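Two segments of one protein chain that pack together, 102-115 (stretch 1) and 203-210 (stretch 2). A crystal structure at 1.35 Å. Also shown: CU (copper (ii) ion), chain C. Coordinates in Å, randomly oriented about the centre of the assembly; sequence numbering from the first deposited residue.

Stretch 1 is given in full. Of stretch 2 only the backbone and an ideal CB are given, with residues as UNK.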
# COMPACT_ATOMS: atom_id res chain seq x y z
N SER A 102 5.71 8.32 -1.26
CA SER A 102 5.15 7.31 -0.37
C SER A 102 5.27 5.85 -0.80
O SER A 102 5.39 4.97 0.05
CB SER A 102 3.70 7.66 -0.04
OG SER A 102 2.93 7.94 -1.21
N TYR A 103 5.23 5.56 -2.10
CA TYR A 103 5.20 4.17 -2.56
C TYR A 103 6.57 3.50 -2.46
O TYR A 103 6.67 2.30 -2.20
CB TYR A 103 4.73 4.10 -4.02
CG TYR A 103 4.43 2.70 -4.48
CD1 TYR A 103 3.23 2.09 -4.13
CD2 TYR A 103 5.33 2.00 -5.28
CE1 TYR A 103 2.93 0.81 -4.55
CE2 TYR A 103 5.04 0.72 -5.70
CZ TYR A 103 3.84 0.12 -5.34
OH TYR A 103 3.55 -1.15 -5.76
N TYR A 104 7.61 4.29 -2.70
CA TYR A 104 8.98 3.78 -2.74
C TYR A 104 9.79 4.90 -2.10
O TYR A 104 10.15 5.89 -2.75
CB TYR A 104 9.41 3.47 -4.19
CG TYR A 104 10.77 2.78 -4.20
CD1 TYR A 104 10.86 1.40 -3.98
CD2 TYR A 104 11.95 3.51 -4.36
CE1 TYR A 104 12.09 0.77 -3.94
CE2 TYR A 104 13.19 2.87 -4.34
CZ TYR A 104 13.24 1.50 -4.13
OH TYR A 104 14.46 0.86 -4.07
N ASP A 105 10.05 4.76 -0.80
CA ASP A 105 10.19 5.93 0.04
C ASP A 105 11.46 5.90 0.88
O ASP A 105 11.47 5.36 1.98
CB ASP A 105 8.96 6.04 0.95
CG ASP A 105 8.85 7.38 1.64
OD1 ASP A 105 9.78 8.21 1.49
OD2 ASP A 105 7.84 7.59 2.34
N PRO A 106 12.55 6.49 0.37
CA PRO A 106 13.77 6.55 1.18
C PRO A 106 13.57 7.23 2.53
O PRO A 106 14.34 6.96 3.45
CB PRO A 106 14.74 7.35 0.29
CG PRO A 106 14.26 7.03 -1.11
CD PRO A 106 12.75 7.06 -0.97
N THR A 107 12.55 8.07 2.69
CA THR A 107 12.37 8.75 3.97
C THR A 107 11.92 7.80 5.09
O THR A 107 11.91 8.18 6.26
CB THR A 107 11.41 9.96 3.90
OG1 THR A 107 10.06 9.52 3.75
CG2 THR A 107 11.79 10.90 2.75
N THR A 108 11.54 6.58 4.73
CA THR A 108 11.22 5.56 5.75
C THR A 108 12.48 5.08 6.48
O THR A 108 12.38 4.51 7.56
CB THR A 108 10.55 4.31 5.15
OG1 THR A 108 11.45 3.67 4.22
CG2 THR A 108 9.22 4.65 4.47
N GLY A 109 13.64 5.26 5.85
CA GLY A 109 14.89 4.76 6.42
C GLY A 109 14.95 3.25 6.50
O GLY A 109 15.78 2.68 7.22
N THR A 110 14.08 2.58 5.75
CA THR A 110 13.93 1.13 5.88
C THR A 110 13.94 0.42 4.52
O THR A 110 13.17 0.78 3.63
CB THR A 110 12.62 0.79 6.61
OG1 THR A 110 12.53 1.55 7.83
CG2 THR A 110 12.53 -0.68 6.92
N LYS A 111 14.81 -0.58 4.39
CA LYS A 111 14.94 -1.38 3.17
C LYS A 111 14.68 -2.85 3.46
O LYS A 111 15.00 -3.33 4.55
CB LYS A 111 16.35 -1.26 2.58
CG LYS A 111 16.65 0.12 2.04
CD LYS A 111 18.12 0.29 1.66
CE LYS A 111 18.87 1.06 2.72
NZ LYS A 111 20.05 1.73 2.11
N TRP A 112 14.13 -3.55 2.47
CA TRP A 112 13.97 -5.00 2.56
C TRP A 112 14.67 -5.70 1.40
O TRP A 112 15.12 -5.05 0.46
CB TRP A 112 12.49 -5.40 2.65
CG TRP A 112 11.65 -5.08 1.43
CD1 TRP A 112 11.23 -3.84 1.01
CD2 TRP A 112 11.08 -6.03 0.51
NE1 TRP A 112 10.43 -3.97 -0.11
CE2 TRP A 112 10.33 -5.30 -0.43
CE3 TRP A 112 11.12 -7.43 0.40
CZ2 TRP A 112 9.64 -5.92 -1.48
CZ3 TRP A 112 10.43 -8.03 -0.63
CH2 TRP A 112 9.70 -7.29 -1.56
N ASN A 113 14.77 -7.03 1.49
CA ASN A 113 15.45 -7.83 0.46
C ASN A 113 14.52 -8.89 -0.07
O ASN A 113 13.98 -9.67 0.71
CB ASN A 113 16.69 -8.51 1.06
CG ASN A 113 17.61 -7.54 1.74
OD1 ASN A 113 18.05 -6.57 1.12
ND2 ASN A 113 17.88 -7.76 3.02
N ASP A 114 14.33 -8.91 -1.38
CA ASP A 114 13.50 -9.94 -2.00
C ASP A 114 14.39 -11.10 -2.40
O ASP A 114 15.11 -11.04 -3.42
CB ASP A 114 12.75 -9.38 -3.20
CG ASP A 114 11.86 -10.41 -3.85
OD1 ASP A 114 11.95 -11.61 -3.51
OD2 ASP A 114 11.04 -10.01 -4.70
N ASP A 115 14.33 -12.17 -1.61
CA ASP A 115 15.23 -13.31 -1.77
C ASP A 115 14.73 -14.33 -2.80
O ASP A 115 15.30 -15.42 -2.94
CB ASP A 115 15.50 -13.97 -0.41
CG ASP A 115 14.25 -14.53 0.24
OD1 ASP A 115 13.11 -14.19 -0.19
OD2 ASP A 115 14.40 -15.31 1.21
N UNK A 203 4.33 0.33 10.10
CA UNK A 203 4.36 1.70 9.60
C UNK A 203 5.07 1.88 8.27
O UNK A 203 4.94 2.94 7.65
CB UNK A 203 5.03 2.60 10.64
N UNK A 204 5.83 0.86 7.86
CA UNK A 204 6.56 0.89 6.60
C UNK A 204 6.30 -0.44 5.91
O UNK A 204 6.33 -1.49 6.55
CB UNK A 204 8.06 1.13 6.81
N UNK A 205 6.03 -0.38 4.61
CA UNK A 205 5.37 -1.49 3.92
C UNK A 205 6.18 -2.04 2.75
O UNK A 205 6.91 -1.31 2.08
CB UNK A 205 4.00 -1.04 3.42
N UNK A 206 6.05 -3.34 2.53
CA UNK A 206 6.69 -4.04 1.42
C UNK A 206 5.72 -4.19 0.26
O UNK A 206 4.52 -4.46 0.45
CB UNK A 206 7.20 -5.41 1.87
N UNK A 207 6.23 -4.00 -0.96
CA UNK A 207 5.38 -3.81 -2.13
C UNK A 207 5.28 -5.02 -3.05
O UNK A 207 4.54 -4.97 -4.04
CB UNK A 207 5.90 -2.62 -2.94
N UNK A 208 6.01 -6.08 -2.75
CA UNK A 208 5.99 -7.27 -3.62
C UNK A 208 6.22 -8.51 -2.77
O UNK A 208 7.13 -9.29 -3.05
CB UNK A 208 7.05 -7.17 -4.72
N UNK A 209 5.39 -8.69 -1.75
CA UNK A 209 5.59 -9.78 -0.80
C UNK A 209 4.32 -10.08 -0.01
O UNK A 209 3.53 -9.18 0.29
CB UNK A 209 6.73 -9.44 0.16
N UNK A 210 4.12 -11.35 0.32
CA UNK A 210 3.23 -11.70 1.42
C UNK A 210 3.82 -11.04 2.66
O UNK A 210 5.05 -10.96 2.81
CB UNK A 210 3.09 -13.21 1.59
CU CU C . 2.74 4.97 10.00

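Position 203 has no atom of stretch 1 within 5.5 Å of its ideal CB, so this stretch sets no demand. The copper ion lies a few ångströms off, however, and a ligand such as histidine, aspartate or cysteine could reach it. The residue is His-203, whose ND1 binds CU at 2.1 Å.

At 204 the ideal CB points toward stretch 1, 4.4 Å from Thr-108 CB and 4.6 Å from Thr-110 CB. Phi/psi of -133/136 is extended, and the Thr-108 hydroxyl is already spent on Asp-105 O (OG1 to O, 2.8 Å), so a compact apolar or beta-branched side chain suits: valine, threonine, perhaps isoleucine. Val-204 is found; its CG1 lies 3.7 Å from Thr-108 CB and its CG2 4.0 Å from Thr-110 CG2.

Position 205 points away, with nothing of stretch 1 near its CB; the visible atoms scarcely restrict it beyond an extended backbone. It is Ile-205.

At 206 the vector turns back toward stretch 1, and the ideal CB sits 3.9 Å from Trp-112 CE2. An indole at this range favours aliphatic carbon, and valine, isoleucine or leucine would be reasonable. Val-206 (chi1 m) sets CG1 3.5 Å from the centroid of the Trp-112 five-membered ring, 8° off its normal: a CH-pi contact over the face.

Position 207 also points toward stretch 1, its ideal CB 4.0 Å from Tyr-103 OH and 5.2 Å from Trp-112 CZ2. Farther out lie an acceptor, Tyr-103 O, and a donor, Trp-112 NE1. A side chain long enough to reach both, and carrying both functions, fits best; glutamine does, whereas glutamate could answer only the indole. Gln-207 donates from NE2 to Tyr-103 O (2.9 Å, 170°) and accepts at OE1 from Trp-112 NE1 (3.0 Å, 149°). Its CG lies over one face of the Tyr-103 ring.

The CB of 208 points sideways, 4.1 Å from Trp-112 CH2 and 4.9 Å from Asp-114 OD2. That carboxylate invites a polar or basic group, so histidine, asparagine, lysine or arginine could serve. In His-208, ND1 stands 3.9 Å from Asp-114 OD2, and water 2 bridges them, 2.7 Å from ND1 and 2.6 Å from OD2. Water 1 similarly links Asp-114 OD2 to His-208 O, at 2.8 Å from each.

At 209 the CB points toward stretch 1, 4.0 Å from Trp-112 CZ3, so a small apolar residue is adequate. Ala-209 makes that contact with its CB.

Position 210 is out of reach and unconstrained here; it is Asp-210.

Stretch 2 203-210: HVIVQHAD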
# COMPACT_ATOMS: atom_id res chain seq x y z
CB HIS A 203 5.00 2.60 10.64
CG HIS A 203 4.09 2.88 11.79
ND1 HIS A 203 3.06 3.80 11.71
CD2 HIS A 203 4.02 2.34 13.03
CE1 HIS A 203 2.41 3.83 12.86
NE2 HIS A 203 2.97 2.95 13.68
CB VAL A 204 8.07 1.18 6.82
CG1 VAL A 204 8.24 2.59 7.40
CG2 VAL A 204 8.68 0.16 7.76
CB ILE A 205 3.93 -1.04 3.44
CG1 ILE A 205 3.12 -2.22 2.87
CG2 ILE A 205 3.98 0.13 2.43
CD1 ILE A 205 1.62 -1.90 2.78
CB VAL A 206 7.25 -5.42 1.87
CG1 VAL A 206 8.38 -5.20 2.88
CG2 VAL A 206 6.15 -6.29 2.47
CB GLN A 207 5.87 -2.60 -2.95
CG GLN A 207 6.21 -1.36 -2.11
CD GLN A 207 7.68 -1.30 -1.70
OE1 GLN A 207 8.29 -2.32 -1.36
NE2 GLN A 207 8.25 -0.10 -1.71
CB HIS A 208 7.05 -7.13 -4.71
CG HIS A 208 6.91 -8.11 -5.83
ND1 HIS A 208 7.97 -8.47 -6.64
CD2 HIS A 208 5.84 -8.80 -6.28
CE1 HIS A 208 7.55 -9.34 -7.54
NE2 HIS A 208 6.26 -9.56 -7.35
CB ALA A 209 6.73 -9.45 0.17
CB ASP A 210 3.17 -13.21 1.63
CG ASP A 210 2.42 -13.94 0.53
OD1 ASP A 210 1.43 -13.38 0.00
OD2 ASP A 210 2.79 -15.09 0.21
O HOH W 1 8.56 -11.20 -4.48
O HOH W 2 10.46 -7.70 -5.86
O HOH W 3 2.19 6.95 11.43
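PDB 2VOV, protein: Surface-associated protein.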